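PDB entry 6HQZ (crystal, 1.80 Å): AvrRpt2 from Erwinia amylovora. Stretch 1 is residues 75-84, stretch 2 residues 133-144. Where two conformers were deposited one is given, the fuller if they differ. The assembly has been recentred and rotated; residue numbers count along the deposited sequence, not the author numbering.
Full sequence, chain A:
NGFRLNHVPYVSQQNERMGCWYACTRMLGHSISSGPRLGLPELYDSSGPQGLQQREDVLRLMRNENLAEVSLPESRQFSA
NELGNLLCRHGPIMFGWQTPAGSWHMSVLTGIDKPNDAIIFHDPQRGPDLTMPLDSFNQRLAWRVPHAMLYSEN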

# COMPACT_ATOMS: atom_id res chain seq x y z
N SER A 75 10.44 -14.41 9.87
CA SER A 75 11.49 -14.77 8.94
C SER A 75 12.64 -13.77 8.99
O SER A 75 13.68 -14.01 8.41
CB SER A 75 10.90 -14.72 7.52
OG SER A 75 10.42 -13.38 7.30
N ARG A 76 12.45 -12.62 9.65
CA ARG A 76 13.44 -11.54 9.64
C ARG A 76 13.80 -11.08 8.24
O ARG A 76 14.97 -10.81 7.94
CB ARG A 76 14.73 -11.97 10.33
CG ARG A 76 14.60 -12.56 11.71
CD ARG A 76 14.61 -11.49 12.74
NE ARG A 76 15.42 -11.73 13.95
CZ ARG A 76 16.74 -11.51 14.08
NH1 ARG A 76 17.55 -11.22 13.08
NH2 ARG A 76 17.23 -11.62 15.27
N GLN A 77 12.80 -10.99 7.36
CA GLN A 77 12.99 -10.48 6.03
C GLN A 77 11.66 -9.84 5.52
O GLN A 77 10.62 -10.44 5.64
CB GLN A 77 13.33 -11.67 5.16
CG GLN A 77 14.12 -11.40 3.92
CD GLN A 77 14.72 -12.71 3.41
OE1 GLN A 77 15.92 -12.99 3.59
NE2 GLN A 77 13.87 -13.53 2.82
N PHE A 78 11.71 -8.65 4.95
CA PHE A 78 10.62 -8.02 4.22
C PHE A 78 10.86 -8.11 2.73
O PHE A 78 12.00 -7.98 2.24
CB PHE A 78 10.49 -6.52 4.57
CG PHE A 78 9.95 -6.25 5.93
CD1 PHE A 78 8.62 -6.33 6.17
CD2 PHE A 78 10.79 -5.89 6.97
CE1 PHE A 78 8.12 -6.11 7.43
CE2 PHE A 78 10.30 -5.67 8.23
CZ PHE A 78 8.97 -5.72 8.45
N SER A 79 9.76 -8.21 1.99
CA SER A 79 9.81 -8.03 0.55
C SER A 79 9.59 -6.56 0.21
O SER A 79 8.99 -5.77 0.99
CB SER A 79 8.75 -8.88 -0.12
OG SER A 79 7.48 -8.48 0.34
N ALA A 80 10.07 -6.19 -0.98
CA ALA A 80 9.73 -4.90 -1.60
C ALA A 80 8.23 -4.66 -1.56
O ALA A 80 7.80 -3.58 -1.11
CB ALA A 80 10.25 -4.82 -3.04
N ASN A 81 7.42 -5.63 -1.99
CA ASN A 81 5.97 -5.42 -1.97
C ASN A 81 5.43 -5.22 -0.56
O ASN A 81 4.57 -4.37 -0.34
CB ASN A 81 5.21 -6.58 -2.62
CG ASN A 81 5.36 -6.62 -4.12
OD1 ASN A 81 5.67 -5.62 -4.77
ND2 ASN A 81 5.16 -7.78 -4.68
N GLU A 82 5.91 -6.01 0.40
CA GLU A 82 5.37 -5.86 1.76
C GLU A 82 5.70 -4.53 2.39
O GLU A 82 4.84 -3.92 3.01
CB GLU A 82 5.78 -7.00 2.70
CG GLU A 82 5.09 -6.91 4.07
CD GLU A 82 3.56 -6.64 4.08
OE1 GLU A 82 2.71 -7.08 3.18
OE2 GLU A 82 3.16 -6.02 5.10
N LEU A 83 6.93 -4.07 2.26
CA LEU A 83 7.22 -2.69 2.72
C LEU A 83 6.31 -1.61 2.05
O LEU A 83 5.87 -0.66 2.69
CB LEU A 83 8.67 -2.34 2.49
CG LEU A 83 9.60 -3.11 3.47
CD1 LEU A 83 11.06 -2.89 3.05
CD2 LEU A 83 9.35 -2.71 4.92
N GLY A 84 6.06 -1.77 0.76
CA GLY A 84 5.17 -0.85 0.03
C GLY A 84 3.76 -0.87 0.59
O GLY A 84 3.13 0.18 0.83
N PRO A 133 20.15 -0.80 -0.57
CA PRO A 133 19.57 -2.05 -1.00
C PRO A 133 18.62 -2.64 0.03
O PRO A 133 18.86 -2.59 1.26
CB PRO A 133 20.78 -2.97 -1.17
CG PRO A 133 21.93 -2.03 -1.36
CD PRO A 133 21.60 -0.89 -0.47
N LEU A 134 17.57 -3.27 -0.46
CA LEU A 134 16.66 -3.99 0.39
C LEU A 134 17.38 -5.02 1.20
O LEU A 134 17.04 -5.22 2.39
CB LEU A 134 15.57 -4.64 -0.46
CG LEU A 134 14.54 -5.42 0.29
CD1 LEU A 134 13.94 -4.57 1.41
CD2 LEU A 134 13.46 -5.94 -0.68
N ASP A 135 18.37 -5.73 0.59
CA ASP A 135 19.13 -6.75 1.34
C ASP A 135 19.77 -6.09 2.58
O ASP A 135 19.82 -6.69 3.64
CB ASP A 135 20.20 -7.45 0.48
CG ASP A 135 21.04 -8.51 1.26
OD1 ASP A 135 20.61 -9.67 1.46
OD2 ASP A 135 22.17 -8.18 1.66
N SER A 136 20.31 -4.89 2.43
CA SER A 136 20.93 -4.14 3.56
C SER A 136 19.95 -3.78 4.66
O SER A 136 20.24 -3.95 5.83
CB SER A 136 21.62 -2.88 3.06
OG SER A 136 22.74 -3.25 2.32
N PHE A 137 18.78 -3.31 4.30
CA PHE A 137 17.76 -3.02 5.24
C PHE A 137 17.38 -4.23 6.08
O PHE A 137 17.32 -4.18 7.32
CB PHE A 137 16.57 -2.43 4.52
CG PHE A 137 15.40 -2.24 5.42
CD1 PHE A 137 15.30 -1.11 6.19
CD2 PHE A 137 14.38 -3.20 5.42
CE1 PHE A 137 14.17 -0.95 7.00
CE2 PHE A 137 13.31 -3.08 6.26
CZ PHE A 137 13.18 -1.93 6.99
N ASN A 138 17.15 -5.35 5.40
CA ASN A 138 16.86 -6.56 6.12
C ASN A 138 18.02 -7.05 7.04
O ASN A 138 17.80 -7.62 8.12
CB ASN A 138 16.45 -7.69 5.16
CG ASN A 138 15.05 -7.49 4.62
OD1 ASN A 138 14.12 -7.19 5.38
ND2 ASN A 138 14.87 -7.76 3.31
N GLN A 139 19.21 -6.89 6.57
CA GLN A 139 20.38 -7.31 7.38
C GLN A 139 20.56 -6.45 8.62
O GLN A 139 20.96 -6.96 9.65
CB GLN A 139 21.64 -7.18 6.59
CG GLN A 139 22.90 -7.56 7.39
CD GLN A 139 24.14 -7.28 6.57
OE1 GLN A 139 24.06 -7.16 5.33
NE2 GLN A 139 25.29 -7.15 7.24
N ARG A 140 20.22 -5.17 8.50
CA ARG A 140 20.63 -4.18 9.51
C ARG A 140 19.53 -3.63 10.35
O ARG A 140 19.81 -2.98 11.34
CB ARG A 140 21.36 -3.04 8.80
CG ARG A 140 22.57 -3.54 8.04
CD ARG A 140 23.34 -2.43 7.38
NE ARG A 140 24.60 -2.98 6.90
CZ ARG A 140 25.61 -3.31 7.71
NH1 ARG A 140 25.53 -3.06 9.04
NH2 ARG A 140 26.69 -3.88 7.21
N LEU A 141 18.28 -3.95 10.04
CA LEU A 141 17.16 -3.52 10.85
C LEU A 141 17.26 -4.05 12.26
O LEU A 141 17.84 -5.15 12.49
CB LEU A 141 15.83 -4.03 10.24
CG LEU A 141 14.55 -3.58 10.91
CD1 LEU A 141 14.28 -2.08 10.84
CD2 LEU A 141 13.38 -4.33 10.27
N ALA A 142 16.77 -3.27 13.20
CA ALA A 142 16.76 -3.67 14.61
C ALA A 142 15.78 -4.80 14.98
O ALA A 142 15.00 -4.64 15.86
CB ALA A 142 16.49 -2.45 15.48
N TRP A 143 15.97 -5.97 14.40
CA TRP A 143 15.09 -7.13 14.58
C TRP A 143 14.90 -7.55 16.01
O TRP A 143 13.89 -8.12 16.34
CB TRP A 143 15.61 -8.30 13.78
CG TRP A 143 15.56 -8.09 12.36
CD1 TRP A 143 16.59 -7.81 11.55
CD2 TRP A 143 14.40 -8.12 11.55
NE1 TRP A 143 16.16 -7.68 10.26
CE2 TRP A 143 14.81 -7.85 10.23
CE3 TRP A 143 13.05 -8.38 11.80
CZ2 TRP A 143 13.91 -7.81 9.14
CZ3 TRP A 143 12.15 -8.39 10.71
CH2 TRP A 143 12.59 -8.07 9.41
N ARG A 144 15.85 -7.25 16.87
CA ARG A 144 15.82 -7.69 18.24
C ARG A 144 14.72 -7.06 19.06
O ARG A 144 14.32 -7.63 20.10
CB ARG A 144 17.17 -7.48 18.97
CG ARG A 144 17.18 -7.93 20.40
CD ARG A 144 18.57 -7.79 21.00
NE ARG A 144 18.83 -8.92 21.83
CZ ARG A 144 20.03 -9.21 22.32
NH1 ARG A 144 21.08 -8.42 22.04
NH2 ARG A 144 20.18 -10.29 23.06
O HOH W 1 17.49 -10.28 8.54

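Stretch 1 reaches the contact through R76, in a left-handed backbone conformation, and the extended segment Q77 to S79, before turning into a helix at A80; stretch 2 offers one side of its helix, 134-140, and then the loop that carries W143. The two helix axes come no closer than 12.2 Å and cross at 72°, so most of the contact falls to the loop residues of stretch 1.

W143 and R76 cover the most surface. The backbone of R76 lies over one face of the indole: R76 CA sits 3.5 Å from the centroid of the six-membered ring and only 11° off its normal, a CH-pi contact in which a polarised C-H meets the pi cloud. The R76 side chain then runs on along the tryptophan, bringing CZ to 3.4 Å from W143 CB, with that carbon over one face of the planar guanidinium. The indole itself is anchored within its own stretch, W143 NE1 donating to N138 O at 2.7 Å. That same carbonyl accepts from a water, which also donates to R76 O and so bridges two backbone oxygens that could not bond each other.

F78 is the buried centre. Its ring is nearly parallel to the six-membered ring of W143 but slid aside, with centroids 5.6 Å apart, so the two touch with little overlap, F78 CE2 to W143 CH2 at 3.5 Å. F137 and L141 add further apolar contacts to the phenylalanine. Its backbone needs polar partners here, and N138 supplies both: F78 N donates to N138 OD1 (2.9 Å), while N138 ND2 donates to F78 O (3.1 Å). A carboxamide suits this place because it carries an acceptor and a donor side by side.

Beyond this pair, L134 CD1 meets L83 CD1 at 3.7 Å, extending the apolar contact to the helix of stretch 1.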